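Local coordinates for FixK2 protein (Bradyrhizobium japonicum, PDB 4I2O) that binds DNA as a transcription factor of the CRP/FNR superfamily and probably regulates genes connected with nitrogen fixation, at residues A[59-64]-A[89-94]; A[39-44]-A[112-117]; A[67-72]-A[102-107]. The protein carries 1 engineered substitution. All coordinates share one frame; numbering follows the deposited sequence.

Contact 1 of 3, residues A[59-64]-A[89-94]; sequences EYVYQV and GDVFGL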
ATOM      1  N   GLU A  59      13.814  -6.246  15.191  1.00 42.73           N
ATOM      2  CA  GLU A  59      14.855  -5.924  16.155  1.00 48.74           C
ATOM      3  C   GLU A  59      15.894  -4.932  15.610  1.00 42.27           C
ATOM      4  O   GLU A  59      16.476  -4.127  16.363  1.00 42.35           O
ATOM      5  CB  GLU A  59      15.540  -7.220  16.555  1.00 55.11           C
ATOM      6  CG  GLU A  59      16.505  -7.103  17.700  1.00 64.88           C
ATOM      7  CD  GLU A  59      16.993  -8.474  18.177  1.00 72.41           C
ATOM      8  OE1 GLU A  59      16.373  -9.491  17.778  1.00 70.57           O
ATOM      9  OE2 GLU A  59      17.989  -8.526  18.944  1.00 75.81           O
ATOM     10  N   TYR A  60      16.101  -4.980  14.309  1.00 33.12           N
ATOM     11  CA  TYR A  60      17.049  -4.093  13.644  1.00 33.47           C
ATOM     12  C   TYR A  60      16.408  -3.301  12.534  1.00 29.55           C
ATOM     13  O   TYR A  60      15.365  -3.698  12.010  1.00 28.88           O
ATOM     14  CB  TYR A  60      18.243  -4.888  13.085  1.00 33.53           C
ATOM     15  CG  TYR A  60      18.963  -5.552  14.190  1.00 39.93           C
ATOM     16  CD1 TYR A  60      19.942  -4.872  14.911  1.00 39.45           C
ATOM     17  CD2 TYR A  60      18.650  -6.854  14.553  1.00 42.60           C
ATOM     18  CE1 TYR A  60      20.573  -5.474  15.951  1.00 47.21           C
ATOM     19  CE2 TYR A  60      19.291  -7.465  15.599  1.00 49.38           C
ATOM     20  CZ  TYR A  60      20.249  -6.772  16.286  1.00 49.86           C
ATOM     21  OH  TYR A  60      20.883  -7.372  17.341  1.00 54.33           O
ATOM     22  N   VAL A  61      17.006  -2.149  12.217  1.00 26.76           N
ATOM     23  CA  VAL A  61      16.632  -1.341  11.055  1.00 26.46           C
ATOM     24  C   VAL A  61      17.890  -1.254  10.218  1.00 28.90           C
ATOM     25  O   VAL A  61      18.984  -1.231  10.769  1.00 30.11           O
ATOM     26  CB  VAL A  61      16.163   0.057  11.466  1.00 27.03           C
ATOM     27  CG1 VAL A  61      15.683   0.854  10.254  1.00 31.83           C
ATOM     28  CG2 VAL A  61      14.992  -0.069  12.481  1.00 30.67           C
ATOM     29  N   TYR A  62      17.725  -1.183   8.904  1.00 25.03           N
ATOM     30  CA  TYR A  62      18.825  -1.434   7.947  1.00 25.88           C
ATOM     31  C   TYR A  62      18.914  -0.353   6.869  1.00 28.21           C
ATOM     32  O   TYR A  62      17.896   0.243   6.493  1.00 28.85           O
ATOM     33  CB  TYR A  62      18.535  -2.738   7.186  1.00 25.61           C
ATOM     34  CG  TYR A  62      18.279  -3.965   8.054  1.00 28.04           C
ATOM     35  CD1 TYR A  62      19.287  -4.896   8.286  1.00 24.38           C
ATOM     36  CD2 TYR A  62      17.040  -4.186   8.636  1.00 27.11           C
ATOM     37  CE1 TYR A  62      19.057  -6.040   9.122  1.00 27.77           C
ATOM     38  CE2 TYR A  62      16.798  -5.309   9.441  1.00 26.49           C
ATOM     39  CZ  TYR A  62      17.806  -6.227   9.675  1.00 29.35           C
ATOM     40  OH  TYR A  62      17.522  -7.339  10.469  1.00 30.94           O
ATOM     41  N   GLN A  63      20.111  -0.127   6.329  1.00 26.44           N
ATOM     42  CA  GLN A  63      20.236   0.784   5.204  1.00 23.59           C
ATOM     43  C   GLN A  63      21.113   0.091   4.178  1.00 25.27           C
ATOM     44  O   GLN A  63      22.184  -0.402   4.515  1.00 24.54           O
ATOM     45  CB  GLN A  63      20.838   2.123   5.646  1.00 30.20           C
ATOM     46  CG  GLN A  63      21.034   3.082   4.482  1.00 31.34           C
ATOM     47  CD  GLN A  63      21.717   4.351   4.897  1.00 41.99           C
ATOM     48  OE1 GLN A  63      22.657   4.327   5.715  1.00 44.55           O
ATOM     49  NE2 GLN A  63      21.257   5.483   4.348  1.00 37.18           N
ATOM     50  N   VAL A  64      20.644  -0.025   2.934  1.00 22.93           N
ATOM     51  CA  VAL A  64      21.531  -0.610   1.887  1.00 19.06           C
ATOM     52  C   VAL A  64      22.745   0.288   1.641  1.00 23.62           C
ATOM     53  O   VAL A  64      22.605   1.507   1.453  1.00 26.86           O
ATOM     54  CB  VAL A  64      20.721  -0.817   0.579  1.00 21.35           C
ATOM     55  CG1 VAL A  64      21.531  -1.507  -0.475  1.00 21.37           C
ATOM     56  CG2 VAL A  64      19.414  -1.616   0.830  1.00 23.26           C
ATOM     57  N   GLY A  89      21.468   3.407  -0.249  1.00 28.48           N
ATOM     58  CA  GLY A  89      21.032   4.561   0.512  1.00 26.91           C
ATOM     59  C   GLY A  89      19.637   4.386   1.121  1.00 23.34           C
ATOM     60  O   GLY A  89      19.281   5.096   2.066  1.00 26.30           O
ATOM     61  N   ASP A  90      18.844   3.454   0.610  1.00 22.92           N
ATOM     62  CA  ASP A  90      17.479   3.295   1.124  1.00 22.88           C
ATOM     63  C   ASP A  90      17.476   2.651   2.501  1.00 27.04           C
ATOM     64  O   ASP A  90      18.193   1.689   2.742  1.00 24.26           O
ATOM     65  CB  ASP A  90      16.637   2.390   0.203  1.00 25.55           C
ATOM     66  CG  ASP A  90      16.221   3.065  -1.100  1.00 25.67           C
ATOM     67  OD1 ASP A  90      16.334   4.307  -1.241  1.00 26.72           O
ATOM     68  OD2 ASP A  90      15.733   2.333  -1.999  1.00 22.72           O
ATOM     69  N   VAL A  91      16.612   3.129   3.401  1.00 26.93           N
ATOM     70  CA  VAL A  91      16.460   2.485   4.699  1.00 25.71           C
ATOM     71  C   VAL A  91      15.302   1.522   4.674  1.00 28.78           C
ATOM     72  O   VAL A  91      14.282   1.813   4.014  1.00 35.18           O
ATOM     73  CB  VAL A  91      16.254   3.521   5.787  1.00 28.75           C
ATOM     74  CG1 VAL A  91      15.864   2.822   7.114  1.00 32.48           C
ATOM     75  CG2 VAL A  91      17.531   4.352   5.950  1.00 28.04           C
ATOM     76  N   PHE A  92      15.428   0.352   5.320  1.00 22.37           N
ATOM     77  CA  PHE A  92      14.301  -0.587   5.321  1.00 23.35           C
ATOM     78  C   PHE A  92      14.249  -1.332   6.647  1.00 24.62           C
ATOM     79  O   PHE A  92      15.200  -1.321   7.454  1.00 25.37           O
ATOM     80  CB  PHE A  92      14.365  -1.555   4.117  1.00 25.95           C
ATOM     81  CG  PHE A  92      15.554  -2.515   4.154  1.00 24.55           C
ATOM     82  CD1 PHE A  92      15.387  -3.814   4.629  1.00 22.83           C
ATOM     83  CD2 PHE A  92      16.816  -2.128   3.687  1.00 20.83           C
ATOM     84  CE1 PHE A  92      16.437  -4.705   4.654  1.00 22.22           C
ATOM     85  CE2 PHE A  92      17.933  -3.013   3.729  1.00 22.38           C
ATOM     86  CZ  PHE A  92      17.754  -4.315   4.205  1.00 23.79           C
ATOM     87  N   GLY A  93      13.108  -1.946   6.888  1.00 24.76           N
ATOM     88  CA  GLY A  93      12.889  -2.763   8.072  1.00 29.48           C
ATOM     89  C   GLY A  93      12.421  -1.994   9.277  1.00 27.95           C
ATOM     90  O   GLY A  93      12.298  -2.580  10.360  1.00 27.62           O
ATOM     91  N   LEU A  94      12.182  -0.682   9.120  1.00 24.16           N
ATOM     92  CA  LEU A  94      11.639   0.148  10.199  1.00 28.16           C
ATOM     93  C   LEU A  94      10.173  -0.201  10.450  1.00 29.05           C
ATOM     94  O   LEU A  94       9.351  -0.199   9.517  1.00 29.22           O
ATOM     95  CB  LEU A  94      11.753   1.650   9.866  1.00 26.58           C
ATOM     96  CG  LEU A  94      11.249   2.610  10.971  1.00 30.28           C
ATOM     97  CD1 LEU A  94      12.063   2.537  12.271  1.00 30.05           C
ATOM     98  CD2 LEU A  94      11.207   4.020  10.387  1.00 32.68           C
TER

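Contact 2 of 3, residues A[39-44]-A[112-117]; sequences VATEFS and VRLVKR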
ATOM      1  N   VAL A  39      25.310   4.449  16.826  1.00 57.51           N
ATOM      2  CA  VAL A  39      26.375   3.680  16.161  1.00 52.62           C
ATOM      3  C   VAL A  39      25.869   2.526  15.263  1.00 49.88           C
ATOM      4  O   VAL A  39      25.207   1.567  15.711  1.00 52.16           O
ATOM      5  CB  VAL A  39      27.442   3.161  17.176  1.00 85.80           C
ATOM      6  CG1 VAL A  39      26.835   2.149  18.158  1.00 87.13           C
ATOM      7  CG2 VAL A  39      28.643   2.574  16.432  1.00 82.31           C
ATOM      8  N   ALA A  40      26.134   2.638  13.970  1.00 46.82           N
ATOM      9  CA  ALA A  40      25.658   1.602  13.058  1.00 41.65           C
ATOM     10  C   ALA A  40      26.745   0.529  12.951  1.00 44.02           C
ATOM     11  O   ALA A  40      27.941   0.826  13.174  1.00 53.36           O
ATOM     12  CB  ALA A  40      25.319   2.181  11.670  1.00 41.44           C
ATOM     13  N   THR A  41      26.344  -0.707  12.646  1.00 37.67           N
ATOM     14  CA  THR A  41      27.304  -1.793  12.406  1.00 38.98           C
ATOM     15  C   THR A  41      27.102  -2.300  10.958  1.00 33.70           C
ATOM     16  O   THR A  41      26.113  -2.025  10.340  1.00 31.90           O
ATOM     17  CB  THR A  41      27.214  -2.933  13.492  1.00 52.30           C
ATOM     18  OG1 THR A  41      25.942  -3.583  13.446  1.00 50.12           O
ATOM     19  CG2 THR A  41      27.362  -2.359  14.893  1.00 57.69           C
ATOM     20  N   GLU A  42      28.101  -2.958  10.385  1.00 36.72           N
ATOM     21  CA  GLU A  42      28.024  -3.335   8.989  1.00 35.75           C
ATOM     22  C   GLU A  42      27.715  -4.822   8.911  1.00 34.00           C
ATOM     23  O   GLU A  42      28.157  -5.583   9.797  1.00 40.37           O
ATOM     24  CB  GLU A  42      29.404  -3.072   8.365  1.00 44.55           C
ATOM     25  CG  GLU A  42      29.678  -1.634   7.950  1.00 49.27           C
ATOM     26  CD  GLU A  42      31.167  -1.405   7.626  1.00 53.62           C
ATOM     27  OE1 GLU A  42      31.969  -1.172   8.559  1.00 62.99           O
ATOM     28  OE2 GLU A  42      31.523  -1.472   6.431  1.00 53.45           O
ATOM     29  N   PHE A  43      27.040  -5.266   7.850  1.00 33.34           N
ATOM     30  CA  PHE A  43      26.851  -6.705   7.649  1.00 33.50           C
ATOM     31  C   PHE A  43      26.612  -6.978   6.184  1.00 27.83           C
ATOM     32  O   PHE A  43      26.176  -6.113   5.509  1.00 31.03           O
ATOM     33  CB  PHE A  43      25.604  -7.178   8.387  1.00 39.33           C
ATOM     34  CG  PHE A  43      25.636  -8.628   8.725  1.00 38.41           C
ATOM     35  CD1 PHE A  43      26.426  -9.077   9.773  1.00 49.35           C
ATOM     36  CD2 PHE A  43      24.867  -9.549   8.002  1.00 47.40           C
ATOM     37  CE1 PHE A  43      26.479 -10.419  10.089  1.00 54.06           C
ATOM     38  CE2 PHE A  43      24.897 -10.901   8.315  1.00 51.88           C
ATOM     39  CZ  PHE A  43      25.713 -11.336   9.365  1.00 56.59           C
ATOM     40  N   SER A  44      26.890  -8.185   5.690  1.00 25.69           N
ATOM     41  CA  SER A  44      26.597  -8.438   4.281  1.00 24.28           C
ATOM     42  C   SER A  44      25.763  -9.691   4.120  1.00 24.22           C
ATOM     43  O   SER A  44      25.875 -10.615   4.956  1.00 31.23           O
ATOM     44  CB  SER A  44      27.922  -8.598   3.520  1.00 25.42           C
ATOM     45  OG  SER A  44      28.599  -7.358   3.483  1.00 35.24           O
ATOM     46  N   VAL A 112      24.941  -3.855   4.125  1.00 27.55           N
ATOM     47  CA  VAL A 112      24.024  -2.932   4.759  1.00 25.62           C
ATOM     48  C   VAL A 112      24.725  -2.320   5.980  1.00 28.45           C
ATOM     49  O   VAL A 112      25.761  -2.820   6.477  1.00 31.68           O
ATOM     50  CB  VAL A 112      22.748  -3.643   5.228  1.00 25.30           C
ATOM     51  CG1 VAL A 112      21.968  -4.224   3.994  1.00 28.94           C
ATOM     52  CG2 VAL A 112      23.105  -4.717   6.274  1.00 32.05           C
ATOM     53  N   ARG A 113      24.158  -1.232   6.470  1.00 26.92           N
ATOM     54  CA  ARG A 113      24.489  -0.769   7.836  1.00 29.34           C
ATOM     55  C   ARG A 113      23.224  -1.059   8.655  1.00 29.99           C
ATOM     56  O   ARG A 113      22.101  -1.022   8.117  1.00 30.64           O
ATOM     57  CB  ARG A 113      24.777   0.730   7.843  1.00 32.31           C
ATOM     58  CG  ARG A 113      25.973   1.132   6.978  1.00 49.43           C
ATOM     59  CD  ARG A 113      26.381   2.602   7.090  1.00 59.48           C
ATOM     60  NE  ARG A 113      25.266   3.525   7.301  1.00 70.11           N
ATOM     61  CZ  ARG A 113      25.420   4.838   7.491  1.00 80.31           C
ATOM     62  NH1 ARG A 113      26.640   5.374   7.483  1.00 83.11           N
ATOM     63  NH2 ARG A 113      24.362   5.626   7.690  1.00 82.64           N
ATOM     64  N   LEU A 114      23.355  -1.373   9.945  1.00 31.84           N
ATOM     65  CA  LEU A 114      22.127  -1.564  10.732  1.00 30.43           C
ATOM     66  C   LEU A 114      22.273  -1.010  12.134  1.00 34.14           C
ATOM     67  O   LEU A 114      23.375  -0.863  12.613  1.00 33.98           O
ATOM     68  CB  LEU A 114      21.680  -3.029  10.775  1.00 37.14           C
ATOM     69  CG  LEU A 114      22.743  -4.063  11.168  1.00 42.64           C
ATOM     70  CD1 LEU A 114      22.837  -4.219  12.647  1.00 44.20           C
ATOM     71  CD2 LEU A 114      22.402  -5.390  10.529  1.00 48.77           C
ATOM     72  N   VAL A 115      21.143  -0.707  12.772  1.00 33.60           N
ATOM     73  CA  VAL A 115      21.135  -0.161  14.119  1.00 39.80           C
ATOM     74  C   VAL A 115      20.059  -0.901  14.875  1.00 35.91           C
ATOM     75  O   VAL A 115      19.119  -1.386  14.269  1.00 34.77           O
ATOM     76  CB  VAL A 115      20.796   1.344  14.123  1.00 39.69           C
ATOM     77  CG1 VAL A 115      21.942   2.156  13.497  1.00 42.49           C
ATOM     78  CG2 VAL A 115      19.553   1.590  13.381  1.00 35.81           C
ATOM     79  N   LYS A 116      20.188  -1.003  16.192  1.00 37.76           N
ATOM     80  CA  LYS A 116      19.106  -1.631  16.933  1.00 39.82           C
ATOM     81  C   LYS A 116      17.885  -0.721  16.922  1.00 40.12           C
ATOM     82  O   LYS A 116      17.996   0.493  17.107  1.00 40.60           O
ATOM     83  CB  LYS A 116      19.471  -1.940  18.377  1.00 45.16           C
ATOM     84  CG  LYS A 116      20.642  -2.862  18.523  1.00 53.48           C
ATOM     85  CD  LYS A 116      20.751  -3.410  19.947  1.00 61.01           C
ATOM     86  CE  LYS A 116      22.053  -4.195  20.097  1.00 63.63           C
ATOM     87  NZ  LYS A 116      23.246  -3.331  19.835  1.00 65.15           N
ATOM     88  N   ARG A 117      16.738  -1.331  16.676  1.00 37.89           N
ATOM     89  CA  ARG A 117      15.461  -0.643  16.802  1.00 38.59           C
ATOM     90  C   ARG A 117      15.334   0.033  18.187  1.00 42.42           C
ATOM     91  O   ARG A 117      14.866   1.169  18.297  1.00 42.93           O
ATOM     92  CB  ARG A 117      14.335  -1.634  16.545  1.00 43.93           C
ATOM     93  CG  ARG A 117      12.932  -1.093  16.740  1.00 50.56           C
ATOM     94  CD  ARG A 117      12.605   0.111  15.868  1.00 52.65           C
ATOM     95  NE  ARG A 117      11.191   0.485  16.024  1.00 58.44           N
ATOM     96  CZ  ARG A 117      10.659   0.983  17.148  1.00 69.70           C
ATOM     97  NH1 ARG A 117      11.398   1.152  18.245  1.00 74.91           N
ATOM     98  NH2 ARG A 117       9.375   1.303  17.191  1.00 72.92           N
TER

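Contact 3 of 3, residues A[67-72]-A[102-107]; sequences GAVRSY and LAAEAI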
ATOM      1  N   GLY A  67      24.432  -3.046  -3.296  1.00 23.91           N
ATOM      2  CA  GLY A  67      23.532  -4.132  -3.658  1.00 20.35           C
ATOM      3  C   GLY A  67      22.053  -3.747  -3.721  1.00 22.94           C
ATOM      4  O   GLY A  67      21.718  -2.670  -4.172  1.00 23.96           O
ATOM      5  N   ALA A  68      21.173  -4.669  -3.354  1.00 17.80           N
ATOM      6  CA  ALA A  68      19.724  -4.443  -3.545  1.00 20.18           C
ATOM      7  C   ALA A  68      18.961  -5.492  -2.769  1.00 19.19           C
ATOM      8  O   ALA A  68      19.396  -6.652  -2.687  1.00 19.54           O
ATOM      9  CB  ALA A  68      19.359  -4.524  -5.064  1.00 23.86           C
ATOM     10  N   VAL A  69      17.788  -5.095  -2.285  1.00 19.28           N
ATOM     11  CA  VAL A  69      16.980  -5.962  -1.409  1.00 15.79           C
ATOM     12  C   VAL A  69      15.535  -5.948  -1.924  1.00 18.85           C
ATOM     13  O   VAL A  69      15.045  -4.924  -2.367  1.00 19.67           O
ATOM     14  CB  VAL A  69      17.061  -5.414   0.046  1.00 16.71           C
ATOM     15  CG1 VAL A  69      16.115  -6.217   1.011  1.00 22.88           C
ATOM     16  CG2 VAL A  69      18.535  -5.532   0.569  1.00 16.70           C
ATOM     17  N   ARG A  70      14.845  -7.072  -1.834  1.00 16.93           N
ATOM     18  CA  ARG A  70      13.381  -7.056  -2.092  1.00 17.73           C
ATOM     19  C   ARG A  70      12.585  -7.360  -0.834  1.00 19.71           C
ATOM     20  O   ARG A  70      12.974  -8.235  -0.067  1.00 20.93           O
ATOM     21  CB  ARG A  70      13.048  -8.078  -3.199  1.00 16.91           C
ATOM     22  CG  ARG A  70      13.542  -9.509  -2.878  1.00 17.69           C
ATOM     23  CD  ARG A  70      13.174 -10.582  -4.021  1.00 20.20           C
ATOM     24  NE  ARG A  70      13.840 -11.831  -3.690  1.00 24.11           N
ATOM     25  CZ  ARG A  70      14.946 -12.295  -4.291  1.00 21.08           C
ATOM     26  NH1 ARG A  70      15.465 -11.728  -5.378  1.00 21.50           N
ATOM     27  NH2 ARG A  70      15.511 -13.400  -3.839  1.00 22.97           N
ATOM     28  N   SER A  71      11.472  -6.647  -0.627  1.00 19.30           N
ATOM     29  CA  SER A  71      10.563  -6.888   0.496  1.00 18.13           C
ATOM     30  C   SER A  71       9.301  -7.448  -0.132  1.00 20.20           C
ATOM     31  O   SER A  71       8.835  -6.882  -1.122  1.00 19.04           O
ATOM     32  CB  SER A  71      10.177  -5.565   1.239  1.00 27.72           C
ATOM     33  OG  SER A  71      11.271  -5.102   2.043  1.00 36.59           O
ATOM     34  N   TYR A  72       8.766  -8.538   0.432  1.00 17.75           N
ATOM     35  CA  TYR A  72       7.632  -9.223  -0.193  1.00 20.60           C
ATOM     36  C   TYR A  72       6.758  -9.979   0.786  1.00 22.04           C
ATOM     37  O   TYR A  72       7.117 -10.220   1.973  1.00 20.17           O
ATOM     38  CB  TYR A  72       8.169 -10.196  -1.246  1.00 17.75           C
ATOM     39  CG  TYR A  72       9.007 -11.236  -0.632  1.00 19.66           C
ATOM     40  CD1 TYR A  72       8.448 -12.427  -0.171  1.00 23.76           C
ATOM     41  CD2 TYR A  72      10.378 -11.001  -0.417  1.00 24.75           C
ATOM     42  CE1 TYR A  72       9.236 -13.390   0.455  1.00 28.46           C
ATOM     43  CE2 TYR A  72      11.151 -11.927   0.200  1.00 30.64           C
ATOM     44  CZ  TYR A  72      10.591 -13.107   0.638  1.00 33.36           C
ATOM     45  OH  TYR A  72      11.401 -14.017   1.252  1.00 35.45           O
ATOM     46  N   LEU A 102       6.750  -7.669   6.249  1.00 25.30           N
ATOM     47  CA  LEU A 102       7.164  -8.228   4.986  1.00 24.36           C
ATOM     48  C   LEU A 102       8.481  -8.959   5.263  1.00 22.82           C
ATOM     49  O   LEU A 102       9.204  -8.593   6.186  1.00 27.80           O
ATOM     50  CB  LEU A 102       7.426  -7.140   3.918  1.00 24.09           C
ATOM     51  CG  LEU A 102       6.143  -6.646   3.195  1.00 37.91           C
ATOM     52  CD1 LEU A 102       5.414  -5.687   4.074  1.00 41.96           C
ATOM     53  CD2 LEU A 102       6.381  -5.991   1.868  1.00 37.18           C
ATOM     54  N   ALA A 103       8.774  -9.967   4.476  1.00 26.10           N
ATOM     55  CA  ALA A 103      10.095 -10.614   4.504  1.00 27.35           C
ATOM     56  C   ALA A 103      11.021  -9.761   3.645  1.00 24.90           C
ATOM     57  O   ALA A 103      10.547  -8.974   2.827  1.00 24.43           O
ATOM     58  CB  ALA A 103       9.983 -12.020   3.938  1.00 27.51           C
ATOM     59  N   ALA A 104      12.354  -9.923   3.799  1.00 20.04           N
ATOM     60  CA  ALA A 104      13.292  -9.132   2.994  1.00 19.29           C
ATOM     61  C   ALA A 104      14.393 -10.074   2.653  1.00 23.77           C
ATOM     62  O   ALA A 104      14.837 -10.848   3.527  1.00 24.17           O
ATOM     63  CB  ALA A 104      13.898  -7.928   3.821  1.00 21.79           C
ATOM     64  N   GLU A 105      14.837 -10.015   1.402  1.00 20.85           N
ATOM     65  CA  GLU A 105      15.902 -10.901   0.907  1.00 19.79           C
ATOM     66  C   GLU A 105      16.839 -10.105   0.060  1.00 20.81           C
ATOM     67  O   GLU A 105      16.429  -9.232  -0.682  1.00 23.56           O
ATOM     68  CB  GLU A 105      15.325 -12.006  -0.016  1.00 28.88           C
ATOM     69  CG  GLU A 105      14.844 -13.259   0.659  1.00 32.08           C
ATOM     70  CD  GLU A 105      14.168 -14.238  -0.307  1.00 37.79           C
ATOM     71  OE1 GLU A 105      13.733 -13.801  -1.408  1.00 31.99           O
ATOM     72  OE2 GLU A 105      14.022 -15.434   0.069  1.00 36.66           O
ATOM     73  N   ALA A 106      18.129 -10.453   0.112  1.00 20.69           N
ATOM     74  CA  ALA A 106      19.087  -9.837  -0.804  1.00 21.05           C
ATOM     75  C   ALA A 106      18.825 -10.318  -2.226  1.00 19.25           C
ATOM     76  O   ALA A 106      18.702 -11.506  -2.456  1.00 23.65           O
ATOM     77  CB  ALA A 106      20.531 -10.182  -0.400  1.00 19.36           C
ATOM     78  N   ILE A 107      18.767  -9.383  -3.181  1.00 18.73           N
ATOM     79  CA  ILE A 107      18.576  -9.723  -4.605  1.00 16.29           C
ATOM     80  C   ILE A 107      19.906 -10.137  -5.224  1.00 21.26           C
ATOM     81  O   ILE A 107      19.956 -11.028  -6.098  1.00 22.29           O
ATOM     82  CB  ILE A 107      18.000  -8.547  -5.372  1.00 19.69           C
ATOM     83  CG1 ILE A 107      16.605  -8.231  -4.819  1.00 19.35           C
ATOM     84  CG2 ILE A 107      17.836  -8.871  -6.858  1.00 21.24           C
ATOM     85  CD1 ILE A 107      16.107  -6.849  -5.314  1.00 23.41           C
TER
HETATM   86  O   HOH W   1      18.021 -12.842  -6.562  1.00 27.09           O

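Contact 1 of 3, residues A[59-64]-A[89-94]
Tyr62 and Phe92 sit opposite each other on two antiparallel strands of the beta-roll at the core of the cyclic nucleotide-binding-type domain, their side chains on the same face of the sheet. Each gives its backbone N-H to the other's carbonyl oxygen, and Gly89 N to Val64 O and Val64 N to Asp90 O continue the pairing. The rings are almost parallel, planes 14° apart, yet slid until they scarcely overlap. Tyr62 CB lies over the Phe92 ring, 3.6 Å from its centroid in a CH-pi contact. Chi1 of 66° sets Phe92 CG between its own backbone N and carbonyl carbon, and the ring beyond leans back toward strand 60-64. The Val64 side chain crosses that of Phe92 at about a right angle, with Val64 CG2 3.5 Å from Phe92 CE2. An alanine in place of Phe92 would probably leave a gap beneath Tyr62 CB and beside Val64 CG2. Glycine suits position 93: phi is positive, and a CB would run into Tyr62 CD2.

On the other face Gln63, extended from CG, donates from NE2 to Gly89 O at 3.0 Å, from above the carbonyl plane. Nearby, Val61 CG1 meets Val91 CG1 at 3.7 Å. The backbone bonds thus hold the strands, the Gln63 amide adds one more, and the Tyr62 and Phe92 rings pack apolar surface toward strand 50-52.

Contact 2 of 3, residues A[39-44]-A[112-117]
Thr41 and Phe43 pair with Leu114 and Val112 in an antiparallel register that adds strand 41-45 to the edge of a sheet in the beta-roll. Over these short segments the strand directions differ by 130°, well short of straight antiparallel, and the axes approach to 4.7 Å. Two hydrogen-bonded pairs hold them: Thr41 and Leu114 exchange N-H...O bonds, and so do Phe43 and Val112, the straightest being Val112 N to Phe43 O at 172°. Between them Glu42 and Arg113 form a non-hydrogen-bonded pair. Both are exposed, so their charged ends can stay in solvent, while Arg113 CB packs 4.1 Å from Ala40 CB.

On the opposite face Leu114 joins the two neighbouring strands. Its CD2 lies 4.2 Å from Phe43 CB, while Tyr60 and Tyr62 of strand 60-64 also touch the side chain. Val112, the buried member of the set, brings CG2 to 4.1 Å from Phe43 CB; the Phe43 ring itself leads away, toward Tyr45. Beyond the Thr41-Leu114 pair, Ala40, small enough to lie close, sets its CB 3.8 Å from CG1 of Val115, the residue before Lys116 at the N-cap of helix 117-126. Thr41, beta-branched and polar, suits an exposed edge strand: chi1 of 64° places OG1 between the backbone N and the carbonyl carbon, and Thr41 OG1 lies 3.3 Å from Leu114 CD1 across the pair.

Contact 3 of 3, residues A[67-72]-A[102-107]
Arg70 and Glu105, like Tyr72 and Ala103, are hydrogen-bonded pairs of two antiparallel strands whose directions differ by 157° in the second sheet of the beta-roll, and Ile107 N extends the pairing to Ala68 O at 2.8 Å. On the face these four residues share, Arg70 meets Glu105 in a salt bridge. Chi1 of 56° places Arg70 CG between the backbone N and the carbonyl carbon, and the chain runs extended to NE. Arg70 NE and NH2 both donate to Glu105 OE1, each at 3.0 Å, with that oxygen in the guanidinium plane; NE comes nearly along its C-O axis, NH2 from above the carboxylate plane. Arg70 CG packs 3.8 Å from Ile107 CG1, and a water joins Arg70 NH1 to Ile107 O. Tyr72 lays one ring face over Ala103, with CZ 3.5 Å from Ala103 CB; a methyl group is small enough to fit under the ring. On the other face Val69 CG1 touches Ala104 CB at 4.0 Å.

Arg70 has further carboxylate partners, Asp48 at NH2 and Asp186 at NH1. Because Asp186 belongs to the helix-turn-helix region, this buried arginine ties the beta-roll to the DNA-binding part, and the surrounding acids would probably offset its charge.

Following the chain from its N terminus, segment 39-44 comes first and waits for 112-117, so contact 2 closes the longest of the three loops and encloses the other two. Inside it, 59-64 pairs with 89-94 and 67-72 with 102-107; their segments alternate, so contacts 1 and 3 cross. Contacts 1 and 2 belong to one sheet, in which strand 110-116 lies beside strand 60-64, joined for instance by Gln63 N and Arg113 O, 2.8 Å apart. Contact 3 is in the second sheet. Phe92 and Val64 pack against Val69, bringing the sheets together, whereas contacts 2 and 3 do not touch.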